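PDB 3SG0: extracellular ligand-binding receptor from Rhodopseudomonas palustris, which binds benzoyl-formic acid and probably serves as the solute-binding receptor for lignin-derived aromatic acids in transport. Local coordinates for residues P141-M146 / E173-V178; A289-A294 / A302-F307. All coordinates share one frame; numbering follows the deposited sequence.

Contact 1 of 2, residues P141-M146 / E173-V178; sequences PNDDIM and EGYYKV
Tyr175 reaches from helix 170-186 to the first turn of helix 143-156, and its hydroxyl carries the polar part of the contact. Tyr175 OH donates a hydrogen bond of 2.7 Å to Asp143 OD1. The donor stands above the carboxylate, 45° out of its plane. The two side chains meet roughly perpendicular, their flat groups tilted 49° against each other. Asp143 CG lies beside the backbone N and anti to the carbonyl carbon (chi1 -74°), a turn that brings the carboxylate obliquely against the ring, with Asp143 CG 3.3 Å from Tyr175 CE2. The same OD1 also accepts a hydrogen bond from His247 NE2, and thus two donors grip one buried oxygen.

Van der Waals contacts complete the joint. The selenomethionine Met146 lies alongside Tyr175, pointing the same way, and its CB comes 3.5 Å from Tyr175 OH. The apolar pair here is looser, Met146 CB to Tyr175 CE1 at 4.4 Å. Separately, Val178 CG2 packs at 3.8 Å against Asp144 CB, while the Asp144 carboxylate leads away from the neighbouring helix.

Asp143 also touches Ala121, which binds phenylglyoxylate, and its side chain lies about 5 Å from the bound benzoyl-formic acid. A carboxylate held by two donors is likely to remain negatively charged, and the tyrosine bond restrains its rotation, a second-shell role consistent with ordering the wall of the aromatic-acid pocket.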
ATOM      1  N   PRO A 141      -3.784  -4.235   2.116  1.00  7.11           N
ATOM      2  CA  PRO A 141      -5.136  -4.705   1.784  1.00  7.75           C
ATOM      3  C   PRO A 141      -5.674  -4.113   0.488  1.00  7.70           C
ATOM      4  O   PRO A 141      -5.486  -2.933   0.197  1.00  8.11           O
ATOM      5  CB  PRO A 141      -5.964  -4.241   2.987  1.00  8.06           C
ATOM      6  CG  PRO A 141      -4.969  -4.226   4.118  1.00  8.37           C
ATOM      7  CD  PRO A 141      -3.727  -3.667   3.476  1.00  8.85           C
ATOM      8  N   ASN A 142      -6.350  -4.954  -0.289  1.00  7.22           N
ATOM      9  CA  ASN A 142      -6.959  -4.507  -1.531  1.00  7.43           C
ATOM     10  C   ASN A 142      -7.859  -3.295  -1.310  1.00  7.53           C
ATOM     11  O   ASN A 142      -8.674  -3.259  -0.378  1.00  8.34           O
ATOM     12  CB  ASN A 142      -7.779  -5.634  -2.152  1.00  8.32           C
ATOM     13  CG  ASN A 142      -6.924  -6.723  -2.776  1.00  8.07           C
ATOM     14  OD1 ASN A 142      -5.720  -6.570  -2.973  1.00  8.28           O
ATOM     15  ND2 ASN A 142      -7.567  -7.838  -3.103  1.00 10.33           N
ATOM     16  N   ASP A 143      -7.738  -2.317  -2.204  1.00  7.94           N
ATOM     17  CA  ASP A 143      -8.477  -1.070  -2.071  1.00  8.41           C
ATOM     18  C   ASP A 143      -9.980  -1.256  -2.073  1.00  8.91           C
ATOM     19  O   ASP A 143     -10.685  -0.433  -1.495  1.00  9.93           O
ATOM     20  CB  ASP A 143      -8.087  -0.079  -3.169  1.00  8.75           C
ATOM     21  CG  ASP A 143      -6.730   0.534  -2.933  1.00  8.13           C
ATOM     22  OD1 ASP A 143      -6.443   0.887  -1.761  1.00  8.42           O
ATOM     23  OD2 ASP A 143      -5.959   0.650  -3.907  1.00  8.21           O
ATOM     24  N   ASP A 144     -10.497  -2.303  -2.711  1.00  8.83           N
ATOM     25  CA  ASP A 144     -11.943  -2.488  -2.695  1.00  9.67           C
ATOM     26  C   ASP A 144     -12.480  -2.733  -1.282  1.00 10.71           C
ATOM     27  O   ASP A 144     -13.582  -2.287  -0.949  1.00 11.32           O
ATOM     28  CB  ASP A 144     -12.434  -3.536  -3.718  1.00 11.67           C
ATOM     29  CG  ASP A 144     -11.818  -4.913  -3.541  1.00 15.07           C
ATOM     30  OD1 ASP A 144     -10.755  -5.057  -2.920  1.00 13.94           O
ATOM     31  OD2 ASP A 144     -12.411  -5.884  -4.068  1.00 20.67           O
ATOM     32  N   ILE A 145     -11.695  -3.411  -0.446  1.00  9.59           N
ATOM     33  CA  ILE A 145     -12.065  -3.620   0.950  1.00 10.73           C
ATOM     34  C   ILE A 145     -12.173  -2.279   1.668  1.00  9.82           C
ATOM     35  O   ILE A 145     -13.129  -2.011   2.397  1.00 10.77           O
ATOM     36  CB  ILE A 145     -11.018  -4.496   1.671  1.00 10.67           C
ATOM     37  CG1 ILE A 145     -10.948  -5.887   1.036  1.00 13.01           C
ATOM     38  CG2 ILE A 145     -11.319  -4.591   3.162  1.00 12.59           C
ATOM     39  CD1 ILE A 145      -9.741  -6.701   1.482  1.00 13.34           C
HETATM   40  N   MSE A 146     -11.176  -1.431   1.454  1.00  9.74           N
HETATM   41  CA  MSE A 146     -11.151  -0.127   2.091  1.00  9.27           C
HETATM   42  C   MSE A 146     -12.258   0.779   1.565  1.00  9.46           C
HETATM   43  O   MSE A 146     -12.894   1.504   2.334  1.00 10.53           O
HETATM   44  CB  MSE A 146      -9.783   0.530   1.905  1.00  9.63           C
HETATM   45  CG  MSE A 146      -8.643  -0.274   2.529  1.00 11.24           C
HETATM   46 SE   MSE A 146      -8.821  -0.425   4.478  0.59 12.36          SE
HETATM   47  CE  MSE A 146      -7.545  -1.823   4.858  1.00 11.23           C
ATOM     48  N   GLU A 173      -8.872   5.088  -9.774  1.00 10.48           N
ATOM     49  CA  GLU A 173     -10.072   4.526 -10.387  1.00 11.98           C
ATOM     50  C   GLU A 173     -10.620   3.312  -9.639  1.00 11.44           C
ATOM     51  O   GLU A 173     -11.816   3.033  -9.704  1.00 12.25           O
ATOM     52  CB  GLU A 173      -9.836   4.212 -11.866  1.00 13.84           C
ATOM     53  CG  GLU A 173      -9.726   5.467 -12.724  1.00 16.43           C
ATOM     54  CD  GLU A 173     -11.007   6.289 -12.707  1.00 19.19           C
ATOM     55  OE1 GLU A 173     -12.015   5.836 -13.287  1.00 27.08           O
ATOM     56  OE2 GLU A 173     -11.018   7.379 -12.104  1.00 15.83           O
ATOM     57  N   GLY A 174      -9.765   2.600  -8.916  1.00 10.84           N
ATOM     58  CA  GLY A 174     -10.243   1.511  -8.085  1.00 11.03           C
ATOM     59  C   GLY A 174     -11.165   2.000  -6.980  1.00  9.83           C
ATOM     60  O   GLY A 174     -12.127   1.314  -6.618  1.00 11.44           O
ATOM     61  N   TYR A 175     -10.885   3.183  -6.434  1.00 10.05           N
ATOM     62  CA  TYR A 175     -11.783   3.801  -5.464  1.00 10.20           C
ATOM     63  C   TYR A 175     -13.063   4.279  -6.126  1.00 10.98           C
ATOM     64  O   TYR A 175     -14.165   3.984  -5.654  1.00 11.32           O
ATOM     65  CB  TYR A 175     -11.089   4.939  -4.680  1.00  9.52           C
ATOM     66  CG  TYR A 175     -10.287   4.359  -3.557  1.00  8.87           C
ATOM     67  CD1 TYR A 175     -10.882   4.061  -2.340  1.00  8.69           C
ATOM     68  CD2 TYR A 175      -8.955   4.023  -3.736  1.00  9.19           C
ATOM     69  CE1 TYR A 175     -10.162   3.458  -1.318  1.00  8.73           C
ATOM     70  CE2 TYR A 175      -8.225   3.430  -2.718  1.00  8.98           C
ATOM     71  CZ  TYR A 175      -8.836   3.148  -1.514  1.00  7.90           C
ATOM     72  OH  TYR A 175      -8.130   2.520  -0.510  1.00  8.52           O
ATOM     73  N   TYR A 176     -12.933   5.011  -7.222  1.00 10.83           N
ATOM     74  CA  TYR A 176     -14.120   5.539  -7.870  1.00 11.01           C
ATOM     75  C   TYR A 176     -15.090   4.425  -8.252  1.00 11.29           C
ATOM     76  O   TYR A 176     -16.302   4.521  -8.006  1.00 12.68           O
ATOM     77  CB  TYR A 176     -13.774   6.351  -9.112  1.00 12.52           C
ATOM     78  CG  TYR A 176     -15.021   6.914  -9.739  1.00 13.28           C
ATOM     79  CD1 TYR A 176     -15.617   8.051  -9.219  1.00 14.23           C
ATOM     80  CD2 TYR A 176     -15.645   6.271 -10.802  1.00 15.96           C
ATOM     81  CE1 TYR A 176     -16.779   8.564  -9.764  1.00 15.98           C
ATOM     82  CE2 TYR A 176     -16.809   6.779 -11.356  1.00 19.45           C
ATOM     83  CZ  TYR A 176     -17.366   7.921 -10.826  1.00 16.42           C
ATOM     84  OH  TYR A 176     -18.525   8.430 -11.373  1.00 21.06           O
ATOM     85  N   LYS A 177     -14.581   3.367  -8.863  1.00 11.95           N
ATOM     86  CA  LYS A 177     -15.486   2.340  -9.364  1.00 13.60           C
ATOM     87  C   LYS A 177     -16.257   1.650  -8.242  1.00 13.64           C
ATOM     88  O   LYS A 177     -17.455   1.372  -8.385  1.00 13.94           O
ATOM     89  CB  LYS A 177     -14.759   1.342 -10.268  1.00 20.13           C
ATOM     90  CG  LYS A 177     -13.989   0.241  -9.573  1.00 29.37           C
ATOM     91  CD  LYS A 177     -13.550  -0.795 -10.604  1.00 34.42           C
ATOM     92  CE  LYS A 177     -12.648  -1.860 -10.005  1.00 35.98           C
ATOM     93  NZ  LYS A 177     -12.048  -2.731 -11.062  1.00 33.60           N
ATOM     94  N   VAL A 178     -15.593   1.383  -7.124  1.00 12.68           N
ATOM     95  CA  VAL A 178     -16.263   0.720  -6.009  1.00 13.10           C
ATOM     96  C   VAL A 178     -17.257   1.646  -5.314  1.00 13.57           C
ATOM     97  O   VAL A 178     -18.384   1.238  -5.005  1.00 15.01           O
ATOM     98  CB  VAL A 178     -15.246   0.131  -5.013  1.00 13.07           C
ATOM     99  CG1 VAL A 178     -15.948  -0.421  -3.777  1.00 16.46           C
ATOM    100  CG2 VAL A 178     -14.439  -0.951  -5.700  1.00 15.32           C
TER

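Contact 2 of 2, residues A289-A294 / A302-F307; sequences ARFVDA and AAPTIF
Phe291 and Pro304 lie alongside one another, pointing opposite ways, where helix 283-298 meets the extended lead-in to helix 306-328: two consecutive helices joined by a short loop, in the leucine-binding-protein type of periplasmic binding fold. The outer end of the phenylalanine ring does the touching. Its CE2 lies 3.4 Å from Pro304 CG, while its CZ comes within 3.5 Å of Pro304 CB, so that two neighbouring ring carbons span one side of the pyrrolidine. The approach to the aromatic ring is oblique. With CG anti to the backbone N (chi1 165°), Phe291 extends from its helix toward the proline.

Val292, the next residue on the helix, meets Pro304 roughly perpendicularly and adds its CG2 methyl at 4.0 Å from Pro304 CG. That one ring carbon therefore meets both helix side chains, and no hydrogen bond joins the segments. Beyond them, Phe291 also meets Trp312 and Val309 of helix 306-328, as well as Thr50 of helix 41-50 and Phe272. An alanine in place of Phe291 would remove the ring and is likely to open a gap beside Pro304, leaving chiefly the valine methyl against it.

Further along the incoming chain, Phe307 touches the bound benzoyl-formic acid. Nearer the proline, the backbone oxygen Thr305 O lies close to the plane of the Phe291 ring, at its edge, 4.2 Å from CE2.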
ATOM      1  N   ALA A 289       5.848  -3.095  16.943  1.00 12.24           N
ATOM      2  CA  ALA A 289       7.048  -2.838  17.728  1.00 13.39           C
ATOM      3  C   ALA A 289       8.265  -3.520  17.115  1.00 13.80           C
ATOM      4  O   ALA A 289       9.354  -2.953  17.120  1.00 14.99           O
ATOM      5  CB  ALA A 289       6.848  -3.272  19.174  1.00 15.20           C
ATOM      6  N   ARG A 290       8.100  -4.727  16.592  1.00 13.86           N
ATOM      7  CA  ARG A 290       9.210  -5.437  15.957  0.58 16.18           C
ATOM      8  C   ARG A 290       9.778  -4.620  14.801  1.00 14.71           C
ATOM      9  O   ARG A 290      10.995  -4.478  14.652  1.00 14.79           O
ATOM     10  CB  ARG A 290       8.765  -6.810  15.447  0.58 18.39           C
ATOM     11  CG  ARG A 290       8.525  -7.842  16.530  0.58 24.76           C
ATOM     12  CD  ARG A 290       8.343  -9.228  15.929  0.58 30.40           C
ATOM     13  NE  ARG A 290       9.500  -9.636  15.136  0.58 33.61           N
ATOM     14  CZ  ARG A 290       9.511  -9.722  13.809  0.58 32.47           C
ATOM     15  NH1 ARG A 290       8.419  -9.438  13.113  0.58 29.60           N
ATOM     16  NH2 ARG A 290      10.613 -10.102  13.177  0.58 34.48           N
ATOM     17  N   PHE A 291       8.889  -4.086  13.968  1.00 11.93           N
ATOM     18  CA  PHE A 291       9.297  -3.256  12.844  1.00 11.86           C
ATOM     19  C   PHE A 291       9.924  -1.951  13.308  1.00 11.90           C
ATOM     20  O   PHE A 291      11.017  -1.584  12.870  1.00 11.89           O
ATOM     21  CB  PHE A 291       8.090  -2.968  11.954  1.00 10.97           C
ATOM     22  CG  PHE A 291       8.295  -1.841  10.977  1.00 10.29           C
ATOM     23  CD1 PHE A 291       9.263  -1.917   9.987  1.00  9.79           C
ATOM     24  CD2 PHE A 291       7.490  -0.712  11.030  1.00 11.28           C
ATOM     25  CE1 PHE A 291       9.424  -0.885   9.076  1.00 10.55           C
ATOM     26  CE2 PHE A 291       7.641   0.311  10.124  1.00 11.22           C
ATOM     27  CZ  PHE A 291       8.612   0.231   9.143  1.00 10.61           C
ATOM     28  N   VAL A 292       9.237  -1.245  14.198  1.00 11.36           N
ATOM     29  CA  VAL A 292       9.715   0.058  14.649  1.00 12.49           C
ATOM     30  C   VAL A 292      11.085  -0.057  15.319  1.00 13.04           C
ATOM     31  O   VAL A 292      11.984   0.749  15.060  1.00 14.36           O
ATOM     32  CB  VAL A 292       8.695   0.740  15.595  1.00 12.49           C
ATOM     33  CG1 VAL A 292       9.316   1.945  16.295  1.00 15.65           C
ATOM     34  CG2 VAL A 292       7.435   1.135  14.822  1.00 14.48           C
ATOM     35  N   ASP A 293      11.253  -1.064  16.164  1.00 13.27           N
ATOM     36  CA  ASP A 293      12.520  -1.235  16.857  1.00 15.09           C
ATOM     37  C   ASP A 293      13.649  -1.494  15.868  1.00 15.69           C
ATOM     38  O   ASP A 293      14.732  -0.917  15.980  1.00 15.66           O
ATOM     39  CB  ASP A 293      12.436  -2.377  17.874  1.00 17.48           C
ATOM     40  CG  ASP A 293      11.501  -2.067  19.033  1.00 20.91           C
ATOM     41  OD1 ASP A 293      11.090  -0.898  19.178  1.00 21.55           O
ATOM     42  OD2 ASP A 293      11.187  -2.999  19.805  1.00 23.88           O
ATOM     43  N   ALA A 294      13.403  -2.364  14.899  1.00 14.43           N
ATOM     44  CA  ALA A 294      14.428  -2.681  13.914  1.00 14.86           C
ATOM     45  C   ALA A 294      14.730  -1.473  13.038  1.00 13.66           C
ATOM     46  O   ALA A 294      15.888  -1.184  12.738  1.00 14.02           O
ATOM     47  CB  ALA A 294      14.007  -3.866  13.070  1.00 14.96           C
ATOM     48  N   ALA A 302      15.301   7.270  14.181  1.00 16.62           N
ATOM     49  CA  ALA A 302      14.174   7.907  13.509  1.00 17.45           C
ATOM     50  C   ALA A 302      12.992   6.950  13.413  1.00 15.90           C
ATOM     51  O   ALA A 302      13.162   5.777  13.093  1.00 16.33           O
ATOM     52  CB  ALA A 302      14.578   8.374  12.125  1.00 18.77           C
ATOM     53  N   ALA A 303      11.796   7.453  13.689  1.00 16.07           N
ATOM     54  CA  ALA A 303      10.590   6.642  13.565  1.00 15.26           C
ATOM     55  C   ALA A 303      10.213   6.445  12.103  1.00 13.87           C
ATOM     56  O   ALA A 303      10.324   7.365  11.293  1.00 15.14           O
ATOM     57  CB  ALA A 303       9.437   7.289  14.315  1.00 19.73           C
ATOM     58  N   PRO A 304       9.746   5.241  11.764  1.00 11.97           N
ATOM     59  CA  PRO A 304       9.309   4.993  10.390  1.00 11.24           C
ATOM     60  C   PRO A 304       7.892   5.489  10.156  1.00 10.48           C
ATOM     61  O   PRO A 304       7.133   5.708  11.106  1.00 11.92           O
ATOM     62  CB  PRO A 304       9.320   3.470  10.308  1.00 11.05           C
ATOM     63  CG  PRO A 304       8.954   3.038  11.695  1.00 12.11           C
ATOM     64  CD  PRO A 304       9.618   4.044  12.616  1.00 12.84           C
ATOM     65  N   THR A 305       7.544   5.654   8.887  1.00 10.29           N
ATOM     66  CA  THR A 305       6.148   5.798   8.502  1.00 10.47           C
ATOM     67  C   THR A 305       5.638   4.466   7.953  1.00 10.28           C
ATOM     68  O   THR A 305       6.411   3.534   7.686  1.00 11.08           O
ATOM     69  CB  THR A 305       5.946   6.914   7.476  1.00 10.06           C
ATOM     70  OG1 THR A 305       6.571   6.529   6.245  1.00 11.73           O
ATOM     71  CG2 THR A 305       6.551   8.224   7.980  1.00 11.83           C
ATOM     72  N   ILE A 306       4.327   4.378   7.785  1.00  9.10           N
ATOM     73  CA  ILE A 306       3.695   3.116   7.449  1.00  9.30           C
ATOM     74  C   ILE A 306       4.248   2.493   6.170  1.00  8.11           C
ATOM     75  O   ILE A 306       4.302   1.271   6.038  1.00  8.56           O
ATOM     76  CB  ILE A 306       2.164   3.271   7.319  1.00  9.09           C
ATOM     77  CG1 ILE A 306       1.490   1.904   7.250  1.00  9.77           C
ATOM     78  CG2 ILE A 306       1.801   4.136   6.120  1.00 10.49           C
ATOM     79  CD1 ILE A 306      -0.028   1.976   7.284  1.00 10.42           C
ATOM     80  N   PHE A 307       4.661   3.308   5.204  1.00  8.65           N
ATOM     81  CA  PHE A 307       5.030   2.737   3.917  1.00  7.90           C
ATOM     82  C   PHE A 307       6.218   1.794   3.999  1.00  7.24           C
ATOM     83  O   PHE A 307       6.301   0.846   3.226  1.00  7.86           O
ATOM     84  CB  PHE A 307       5.134   3.822   2.846  1.00  8.76           C
ATOM     85  CG  PHE A 307       3.820   4.480   2.618  1.00  7.18           C
ATOM     86  CD1 PHE A 307       3.523   5.717   3.175  1.00  8.63           C
ATOM     87  CD2 PHE A 307       2.820   3.795   1.950  1.00  8.37           C
ATOM     88  CE1 PHE A 307       2.257   6.272   3.019  1.00 10.48           C
ATOM     89  CE2 PHE A 307       1.557   4.347   1.800  1.00  9.18           C
ATOM     90  CZ  PHE A 307       1.275   5.580   2.336  1.00  9.08           C
TER

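Two contacts in one periplasmic binding protein illustrate how separate helix pairs can bear differently on one ligand pocket. Contact 1 comes first along the chain, and the two lie across the molecule's centre from each other, with centres 26 Å apart and nearest atoms about 8 Å apart. They share no helix: contact 1 joins helices 143-156 and 170-186, which flank strand 161-167 of the four-stranded parallel sheet in sequence, whereas contact 2 joins helix 283-298 to the start of helix 306-328. Contact 1 lies beside benzoyl-formic acid; contact 2 is more remote, its touching residues sitting just before Phe307, the pocket residue on the same segment.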